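Local coordinates for protein nonaheme cytochrome c (Desulfovibrio desulfuricans, PDB 1DUW) that binds several covalently attached heme c groups and transfers electrons, probably as part of a redox chain linked to hydrogenase, at residues A[258-261]-A[262-266]; A[138-141]-A[142-146]; A[149-152]-A[153-156]. One frame throughout, in Å; residues are numbered along the deposited sequence.

Interaction 1: residues A[258-261]-A[262-266]; sequences NLKA and AYHLQ. With HEC (heme c), chain H.
His-264 and Lys-260 meet one turn apart at the N-capped start of helix 259-273, in a region of the class III cytochrome c family, and both lean on the same heme c. Metal coordination sets the role of this turn. His-264 NE2 binds the heme iron at 2.2 Å, and His-288 NE2 provides the other axial ligand, giving the bis-histidine iron characteristic of cytochromes of the c3 type. With CG anti to the carbonyl carbon (chi1 -81°), the ring lies on the side of the helix that faces the heme.

Apolar contacts accompany the ligation. Lys-260 CG lies over one face of the imidazole, 4.4 Å from His-264 CE1, and further along the chain Lys-260 CD comes to 3.6 Å from heme C2A. The aliphatic part of the lysine thus bridges axial ligand and porphyrin. Separately, Leu-259 crosses Tyr-263 obliquely, its CG 3.6 Å from Tyr-263 CE1. Tyr-263 CD1 in turn approaches the heme at CAD, 3.5 Å away, while its hydroxyl is hydrogen-bonded to a propionate oxygen of a different heme c. One tyrosine therefore touches two cofactors.

Backbone hydrogen bonds from Ala-262, Tyr-263, His-264 and Leu-265 to the carbonyls four residues earlier hold these side chains in helical spacing; that from His-264 N to Lys-260 O measures 3.0 Å. The cap closes the first turn: Asn-258 OD1 accepts from Ala-261 N at 3.1 Å, nearly straight at 167°, with the donor tilted 20° from the plane of the side-chain carbonyl.

Interaction 2: residues A[138-141]-A[142-146]; sequences TPEQ and MQQGI
Met-142 CB lies beside the carbonyl oxygens of Thr-138 and Pro-139 in the first turns of helix 139-146, a short helix opened by a threonine N-cap. Thr-138 OG1 accepts from Gln-141 N at 3.0 Å, and Pro-139 occupies the first helical position, where its lack of an N-H costs no bond within the helix.

The tight part is the backbone with the methionine face. Met-142, Gln-143, Gln-144 and Gly-145 each donate to the carbonyl four residues earlier, the shortest links being Gln-143 N to Pro-139 O and Gly-145 N to Gln-141 O, both 2.7 Å. Met-142 CB sits 3.2 Å from Pro-139 O. Its CG is anti to the backbone N (chi1 169°), and a bend at the next bond carries the sulfur end away from this turn, toward the loops where the side chain packs on Ala-29, Pro-32 and Met-137.

The side of Glu-140 is far looser. This exposed glutamate and Gln-144, which is partly exposed and also rests on Leu-150, stand one turn apart; their nearest side-chain atoms, Glu-140 OE2 and Gln-144 CG, are 4.0 Å apart. Carboxylate and amide planes are turned 46° from each other. Lying in the first turn, the glutamate's negative charge would probably be favoured by the helix N terminus.

Gln-143 is held by polar partners. Bent at chi2, it donates from NE2 to Asn-24 O in a loop of the same chain, and a water spans the turn, donating to Pro-139 O at 2.9 Å and accepting from Gln-143 NE2 at 2.9 Å.

Interaction 3: residues A[149-152]-A[153-156]; sequences KLPP and DQNE
Leu-150 and Pro-151 pack against Gln-154 where the chain turns into helix 152-165. Leu-150 meets the glutamine at about a right angle, its CD1 3.5 Å from Gln-154 NE2, whereas the Pro-151 ring runs alongside the same extended chain, CG lying 3.7 Å from Gln-154 OE1. Asp-153 also reaches back to the proline, OD1 lying 3.1 Å from Pro-151 CB. That reach depends on its CG standing between the backbone N and the carbonyl carbon (chi1 59°).

Behind these side chains the first helical turn fixes the spacing. Pro-151, at the N-cap position, accepts through its carbonyl from Asn-155 N at 3.0 Å and more weakly from Gln-154 N; Pro-152 O takes the N-H of Glu-156 in a nearly straight bond of 175°. A water further out clips the preceding loop to the helix, donating to Leu-150 O at 3.0 Å and accepting from Asn-155 ND2 at 2.8 Å.

Asn-155 OD1 accepts from Val-15 N, tying helix 152-165 to strand 14-16, while Leu-150 also rests on Phe-17 and on Gln-141 and Gln-144 of helix 139-146.

Overall arrangement
Along the chain the three contacts follow in series; none encloses or crosses another. Each joins consecutive residues and so closes only a helical turn, not a long loop. Interaction 2 comes first, forming helix 139-146. A short loop then leads to interaction 3, which starts helix 152-165, and the two touch, their centres about 10 Å apart, with Leu-150 packed beside Gly-145. Together they make a helix-loop-helix unit at one end of the elongated molecule. Interaction 1 opens more than a hundred residues later and starts helix 259-273 on the opposite side of the chain's centre, its centre about 51 Å from that of interaction 2 and 53 Å from that of interaction 3.

Interaction 1: residues A[258-261]-A[262-266]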
loop_
_atom_site.group_PDB
_atom_site.type_symbol
_atom_site.label_atom_id
_atom_site.label_comp_id
_atom_site.label_asym_id
_atom_site.label_seq_id
_atom_site.Cartn_x
_atom_site.Cartn_y
_atom_site.Cartn_z
ATOM N N ASN A 258 -11.295 18.590 -15.608
ATOM C CA ASN A 258 -11.542 19.977 -15.223
ATOM C C ASN A 258 -12.072 19.897 -13.779
ATOM O O ASN A 258 -12.244 18.793 -13.232
ATOM C CB ASN A 258 -12.492 20.729 -16.125
ATOM C CG ASN A 258 -13.884 20.143 -16.203
ATOM O OD1 ASN A 258 -14.243 19.231 -15.456
ATOM N ND2 ASN A 258 -14.679 20.682 -17.126
ATOM N N LEU A 259 -12.290 21.059 -13.189
ATOM C CA LEU A 259 -12.700 21.116 -11.793
ATOM C C LEU A 259 -13.981 20.348 -11.495
ATOM O O LEU A 259 -13.985 19.559 -10.532
ATOM C CB LEU A 259 -12.793 22.587 -11.358
ATOM C CG LEU A 259 -12.837 22.816 -9.850
ATOM C CD1 LEU A 259 -11.765 21.999 -9.143
ATOM C CD2 LEU A 259 -12.709 24.300 -9.529
ATOM N N LYS A 260 -15.040 20.552 -12.268
ATOM C CA LYS A 260 -16.291 19.841 -12.006
ATOM C C LYS A 260 -16.055 18.335 -11.960
ATOM O O LYS A 260 -16.492 17.702 -11.004
ATOM C CB LYS A 260 -17.351 20.151 -13.052
ATOM C CG LYS A 260 -18.715 19.537 -12.799
ATOM C CD LYS A 260 -19.807 20.313 -13.515
ATOM C CE LYS A 260 -20.834 19.437 -14.204
ATOM N NZ LYS A 260 -21.022 19.796 -15.640
ATOM N N ALA A 261 -15.382 17.794 -12.967
ATOM C CA ALA A 261 -15.100 16.364 -13.032
ATOM C C ALA A 261 -14.149 15.949 -11.920
ATOM O O ALA A 261 -14.207 14.824 -11.426
ATOM C CB ALA A 261 -14.534 15.958 -14.390
ATOM N N ALA A 262 -13.253 16.856 -11.512
ATOM C CA ALA A 262 -12.341 16.447 -10.446
ATOM C C ALA A 262 -13.150 16.122 -9.184
ATOM O O ALA A 262 -12.910 15.105 -8.540
ATOM C CB ALA A 262 -11.327 17.523 -10.150
ATOM N N TYR A 263 -14.093 17.007 -8.865
ATOM C CA TYR A 263 -14.927 16.796 -7.688
ATOM C C TYR A 263 -15.796 15.562 -7.925
ATOM O O TYR A 263 -15.851 14.670 -7.087
ATOM C CB TYR A 263 -15.802 17.982 -7.354
ATOM C CG TYR A 263 -15.130 19.238 -6.856
ATOM C CD1 TYR A 263 -15.377 20.451 -7.490
ATOM C CD2 TYR A 263 -14.273 19.244 -5.768
ATOM C CE1 TYR A 263 -14.797 21.638 -7.078
ATOM C CE2 TYR A 263 -13.678 20.414 -5.339
ATOM C CZ TYR A 263 -13.941 21.599 -5.998
ATOM O OH TYR A 263 -13.354 22.759 -5.567
ATOM N N HIS A 264 -16.486 15.477 -9.051
ATOM C CA HIS A 264 -17.334 14.305 -9.237
ATOM C C HIS A 264 -16.587 12.992 -9.196
ATOM O O HIS A 264 -16.960 12.070 -8.478
ATOM C CB HIS A 264 -18.063 14.410 -10.594
ATOM C CG HIS A 264 -19.254 15.303 -10.448
ATOM N ND1 HIS A 264 -20.183 15.478 -11.439
ATOM C CD2 HIS A 264 -19.655 16.064 -9.400
ATOM C CE1 HIS A 264 -21.117 16.311 -11.026
ATOM N NE2 HIS A 264 -20.796 16.670 -9.803
ATOM N N LEU A 265 -15.536 12.921 -10.003
ATOM C CA LEU A 265 -14.763 11.690 -10.065
ATOM C C LEU A 265 -14.165 11.302 -8.726
ATOM O O LEU A 265 -14.110 10.125 -8.364
ATOM C CB LEU A 265 -13.644 11.860 -11.107
ATOM C CG LEU A 265 -14.151 11.954 -12.546
ATOM C CD1 LEU A 265 -12.988 12.070 -13.534
ATOM C CD2 LEU A 265 -15.021 10.757 -12.897
ATOM N N GLN A 266 -13.698 12.305 -7.979
ATOM C CA GLN A 266 -13.093 11.983 -6.701
ATOM C C GLN A 266 -14.122 11.616 -5.630
ATOM O O GLN A 266 -13.987 10.554 -5.001
ATOM C CB GLN A 266 -12.207 13.133 -6.187
ATOM C CG GLN A 266 -11.099 12.576 -5.307
ATOM C CD GLN A 266 -10.193 13.628 -4.710
ATOM O OE1 GLN A 266 -10.620 14.452 -3.905
ATOM N NE2 GLN A 266 -8.918 13.581 -5.116
HETATM FE FE HEC H . -22.248 17.700 -8.555
HETATM C CHA HEC H . -20.494 20.672 -8.696
HETATM C CHB HEC H . -24.193 18.709 -11.244
HETATM C CHC HEC H . -24.153 14.833 -8.274
HETATM C CHD HEC H . -20.461 16.791 -5.734
HETATM N NA HEC H . -22.341 19.351 -9.711
HETATM C C1A HEC H . -21.494 20.436 -9.612
HETATM C C2A HEC H . -21.834 21.358 -10.669
HETATM C C3A HEC H . -22.872 20.812 -11.383
HETATM C C4A HEC H . -23.191 19.533 -10.771
HETATM C CMA HEC H . -23.828 21.524 -12.316
HETATM C CAA HEC H . -21.237 22.759 -10.755
HETATM C CBA HEC H . -21.544 23.720 -9.634
HETATM C CGA HEC H . -22.927 24.341 -9.702
HETATM O O1A HEC H . -23.446 24.652 -10.793
HETATM O O2A HEC H . -23.362 24.818 -8.629
HETATM N NB HEC H . -23.850 16.944 -9.539
HETATM C C1B HEC H . -24.459 17.507 -10.630
HETATM C C2B HEC H . -25.501 16.610 -11.082
HETATM C C3B HEC H . -25.503 15.516 -10.253
HETATM C C4B HEC H . -24.444 15.731 -9.277
HETATM C CMB HEC H . -26.561 17.013 -12.076
HETATM C CAB HEC H . -26.505 14.381 -10.149
HETATM C CBB HEC H . -26.650 13.669 -11.496
HETATM N NC HEC H . -22.306 16.146 -7.258
HETATM C C1C HEC H . -23.154 15.062 -7.360
HETATM C C2C HEC H . -22.819 14.131 -6.297
HETATM C C3C HEC H . -21.787 14.679 -5.577
HETATM C C4C HEC H . -21.447 15.952 -6.198
HETATM C CMC HEC H . -23.636 12.900 -5.985
HETATM C CAC HEC H . -21.343 14.284 -4.176
HETATM C CBC HEC H . -20.857 12.841 -4.105
HETATM N ND HEC H . -20.792 18.561 -7.439
HETATM C C1D HEC H . -20.111 17.949 -6.410
HETATM C C2D HEC H . -19.151 18.898 -5.898
HETATM C C3D HEC H . -19.268 20.038 -6.644
HETATM C C4D HEC H . -20.186 19.762 -7.722
HETATM C CMD HEC H . -18.346 18.767 -4.634
HETATM C CAD HEC H . -18.593 21.389 -6.405
HETATM C CBD HEC H . -19.621 22.463 -6.064
HETATM C CGD HEC H . -19.136 23.879 -6.246
HETATM O O1D HEC H . -17.903 24.066 -6.224
HETATM O O2D HEC H . -19.956 24.809 -6.044
#

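Interaction 2: residues A[138-141]-A[142-146]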
loop_
_atom_site.group_PDB
_atom_site.type_symbol
_atom_site.label_atom_id
_atom_site.label_comp_id
_atom_site.label_asym_id
_atom_site.label_seq_id
_atom_site.Cartn_x
_atom_site.Cartn_y
_atom_site.Cartn_z
ATOM N N THR A 138 24.783 -6.259 10.351
ATOM C CA THR A 138 26.132 -5.878 9.961
ATOM C C THR A 138 26.448 -6.204 8.511
ATOM O O THR A 138 25.712 -6.997 7.918
ATOM C CB THR A 138 27.190 -6.604 10.828
ATOM O OG1 THR A 138 27.148 -8.004 10.522
ATOM C CG2 THR A 138 26.912 -6.441 12.311
ATOM N N PRO A 139 27.506 -5.635 7.934
ATOM C CA PRO A 139 27.864 -5.956 6.549
ATOM C C PRO A 139 28.139 -7.455 6.390
ATOM O O PRO A 139 27.767 -8.058 5.385
ATOM C CB PRO A 139 29.165 -5.187 6.292
ATOM C CG PRO A 139 29.172 -4.094 7.307
ATOM C CD PRO A 139 28.435 -4.642 8.497
ATOM N N GLU A 140 28.801 -8.010 7.402
ATOM C CA GLU A 140 29.135 -9.426 7.451
ATOM C C GLU A 140 27.862 -10.267 7.403
ATOM O O GLU A 140 27.748 -11.211 6.626
ATOM C CB GLU A 140 29.906 -9.770 8.724
ATOM C CG GLU A 140 30.672 -11.078 8.666
ATOM C CD GLU A 140 31.238 -11.339 7.280
ATOM O OE1 GLU A 140 31.657 -10.372 6.608
ATOM O OE2 GLU A 140 31.259 -12.516 6.861
ATOM N N GLN A 141 26.890 -9.923 8.242
ATOM C CA GLN A 141 25.632 -10.686 8.255
ATOM C C GLN A 141 24.948 -10.565 6.901
ATOM O O GLN A 141 24.355 -11.497 6.335
ATOM C CB GLN A 141 24.759 -10.185 9.392
ATOM C CG GLN A 141 25.364 -10.389 10.785
ATOM C CD GLN A 141 24.397 -9.880 11.834
ATOM O OE1 GLN A 141 24.054 -10.593 12.784
ATOM N NE2 GLN A 141 23.927 -8.652 11.659
ATOM N N MET A 142 25.068 -9.342 6.346
ATOM C CA MET A 142 24.484 -9.129 5.025
ATOM C C MET A 142 25.166 -10.072 4.043
ATOM O O MET A 142 24.524 -10.744 3.241
ATOM C CB MET A 142 24.649 -7.684 4.557
ATOM C CG MET A 142 24.287 -7.529 3.080
ATOM S SD MET A 142 22.510 -7.645 2.836
ATOM C CE MET A 142 22.286 -6.825 1.266
ATOM N N GLN A 143 26.499 -10.116 4.114
ATOM C CA GLN A 143 27.238 -11.011 3.225
ATOM C C GLN A 143 26.785 -12.461 3.398
ATOM O O GLN A 143 26.505 -13.123 2.397
ATOM C CB GLN A 143 28.743 -10.880 3.474
ATOM C CG GLN A 143 29.326 -9.577 2.929
ATOM C CD GLN A 143 29.120 -9.453 1.428
ATOM O OE1 GLN A 143 29.516 -10.316 0.645
ATOM N NE2 GLN A 143 28.479 -8.371 1.007
ATOM N N GLN A 144 26.694 -12.968 4.622
ATOM C CA GLN A 144 26.280 -14.349 4.904
ATOM C C GLN A 144 24.846 -14.611 4.463
ATOM O O GLN A 144 24.524 -15.645 3.879
ATOM C CB GLN A 144 26.483 -14.658 6.385
ATOM C CG GLN A 144 27.913 -14.719 6.890
ATOM C CD GLN A 144 27.995 -15.033 8.375
ATOM O OE1 GLN A 144 27.411 -14.361 9.230
ATOM N NE2 GLN A 144 28.724 -16.091 8.718
ATOM N N GLY A 145 23.938 -13.664 4.705
ATOM C CA GLY A 145 22.565 -13.881 4.243
ATOM C C GLY A 145 22.532 -13.987 2.731
ATOM O O GLY A 145 21.847 -14.821 2.138
ATOM N N ILE A 146 23.301 -13.118 2.068
ATOM C CA ILE A 146 23.344 -13.177 0.609
ATOM C C ILE A 146 23.797 -14.559 0.161
ATOM O O ILE A 146 23.292 -15.160 -0.777
ATOM C CB ILE A 146 24.292 -12.109 0.025
ATOM C CG1 ILE A 146 23.788 -10.665 0.091
ATOM C CG2 ILE A 146 24.641 -12.479 -1.418
ATOM C CD1 ILE A 146 24.779 -9.592 -0.348
HETATM O O HOH W 1 27.880 -6.385 3.076
#

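Interaction 3: residues A[149-152]-A[153-156]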
loop_
_atom_site.group_PDB
_atom_site.type_symbol
_atom_site.label_atom_id
_atom_site.label_comp_id
_atom_site.label_asym_id
_atom_site.label_seq_id
_atom_site.Cartn_x
_atom_site.Cartn_y
_atom_site.Cartn_z
ATOM N N LYS A 149 24.230 -18.166 4.072
ATOM C CA LYS A 149 24.971 -18.833 5.144
ATOM C C LYS A 149 24.751 -18.178 6.483
ATOM O O LYS A 149 25.483 -18.467 7.427
ATOM C CB LYS A 149 26.465 -18.862 4.786
ATOM C CG LYS A 149 26.681 -19.288 3.334
ATOM C CD LYS A 149 27.397 -20.617 3.258
ATOM C CE LYS A 149 26.750 -21.581 2.275
ATOM N NZ LYS A 149 27.407 -22.920 2.360
ATOM N N LEU A 150 23.759 -17.297 6.594
ATOM C CA LEU A 150 23.530 -16.691 7.907
ATOM C C LEU A 150 22.854 -17.723 8.808
ATOM O O LEU A 150 21.869 -18.331 8.365
ATOM C CB LEU A 150 22.679 -15.436 7.750
ATOM C CG LEU A 150 22.418 -14.624 9.016
ATOM C CD1 LEU A 150 23.695 -13.969 9.496
ATOM C CD2 LEU A 150 21.336 -13.583 8.778
ATOM N N PRO A 151 23.331 -17.972 10.022
ATOM C CA PRO A 151 22.702 -18.944 10.918
ATOM C C PRO A 151 21.258 -18.555 11.248
ATOM O O PRO A 151 20.977 -17.380 11.505
ATOM C CB PRO A 151 23.519 -18.872 12.202
ATOM C CG PRO A 151 24.802 -18.233 11.823
ATOM C CD PRO A 151 24.518 -17.359 10.638
ATOM N N PRO A 152 20.393 -19.564 11.250
ATOM C CA PRO A 152 18.967 -19.366 11.527
ATOM C C PRO A 152 18.772 -18.532 12.779
ATOM O O PRO A 152 17.938 -17.632 12.816
ATOM C CB PRO A 152 18.451 -20.783 11.758
ATOM C CG PRO A 152 19.371 -21.654 10.976
ATOM C CD PRO A 152 20.715 -20.983 11.008
ATOM N N ASP A 153 19.558 -18.809 13.820
ATOM C CA ASP A 153 19.361 -18.002 15.031
ATOM C C ASP A 153 19.669 -16.532 14.761
ATOM O O ASP A 153 18.947 -15.690 15.318
ATOM C CB ASP A 153 20.145 -18.550 16.217
ATOM C CG ASP A 153 21.642 -18.677 16.115
ATOM O OD1 ASP A 153 22.257 -18.475 15.044
ATOM O OD2 ASP A 153 22.258 -18.999 17.169
ATOM N N GLN A 154 20.678 -16.188 13.956
ATOM C CA GLN A 154 20.950 -14.756 13.731
ATOM C C GLN A 154 19.857 -14.114 12.895
ATOM O O GLN A 154 19.439 -12.977 13.117
ATOM C CB GLN A 154 22.327 -14.598 13.093
ATOM C CG GLN A 154 23.459 -14.968 14.047
ATOM C CD GLN A 154 24.810 -14.550 13.496
ATOM O OE1 GLN A 154 25.831 -15.205 13.718
ATOM N NE2 GLN A 154 24.833 -13.449 12.756
ATOM N N ASN A 155 19.355 -14.869 11.922
ATOM C CA ASN A 155 18.256 -14.421 11.077
ATOM C C ASN A 155 17.035 -14.104 11.936
ATOM O O ASN A 155 16.496 -12.995 11.905
ATOM C CB ASN A 155 17.932 -15.497 10.051
ATOM C CG ASN A 155 16.956 -15.010 9.001
ATOM O OD1 ASN A 155 15.893 -14.490 9.341
ATOM N ND2 ASN A 155 17.349 -15.173 7.747
ATOM N N GLU A 156 16.599 -15.084 12.730
ATOM C CA GLU A 156 15.461 -14.938 13.633
ATOM C C GLU A 156 15.638 -13.737 14.548
ATOM O O GLU A 156 14.733 -12.955 14.799
ATOM C CB GLU A 156 15.277 -16.180 14.517
ATOM C CG GLU A 156 14.196 -16.005 15.571
ATOM C CD GLU A 156 14.734 -15.773 16.970
ATOM O OE1 GLU A 156 13.941 -15.344 17.842
ATOM O OE2 GLU A 156 15.945 -16.008 17.181
HETATM O O HOH W 2 19.350 -17.114 7.335
#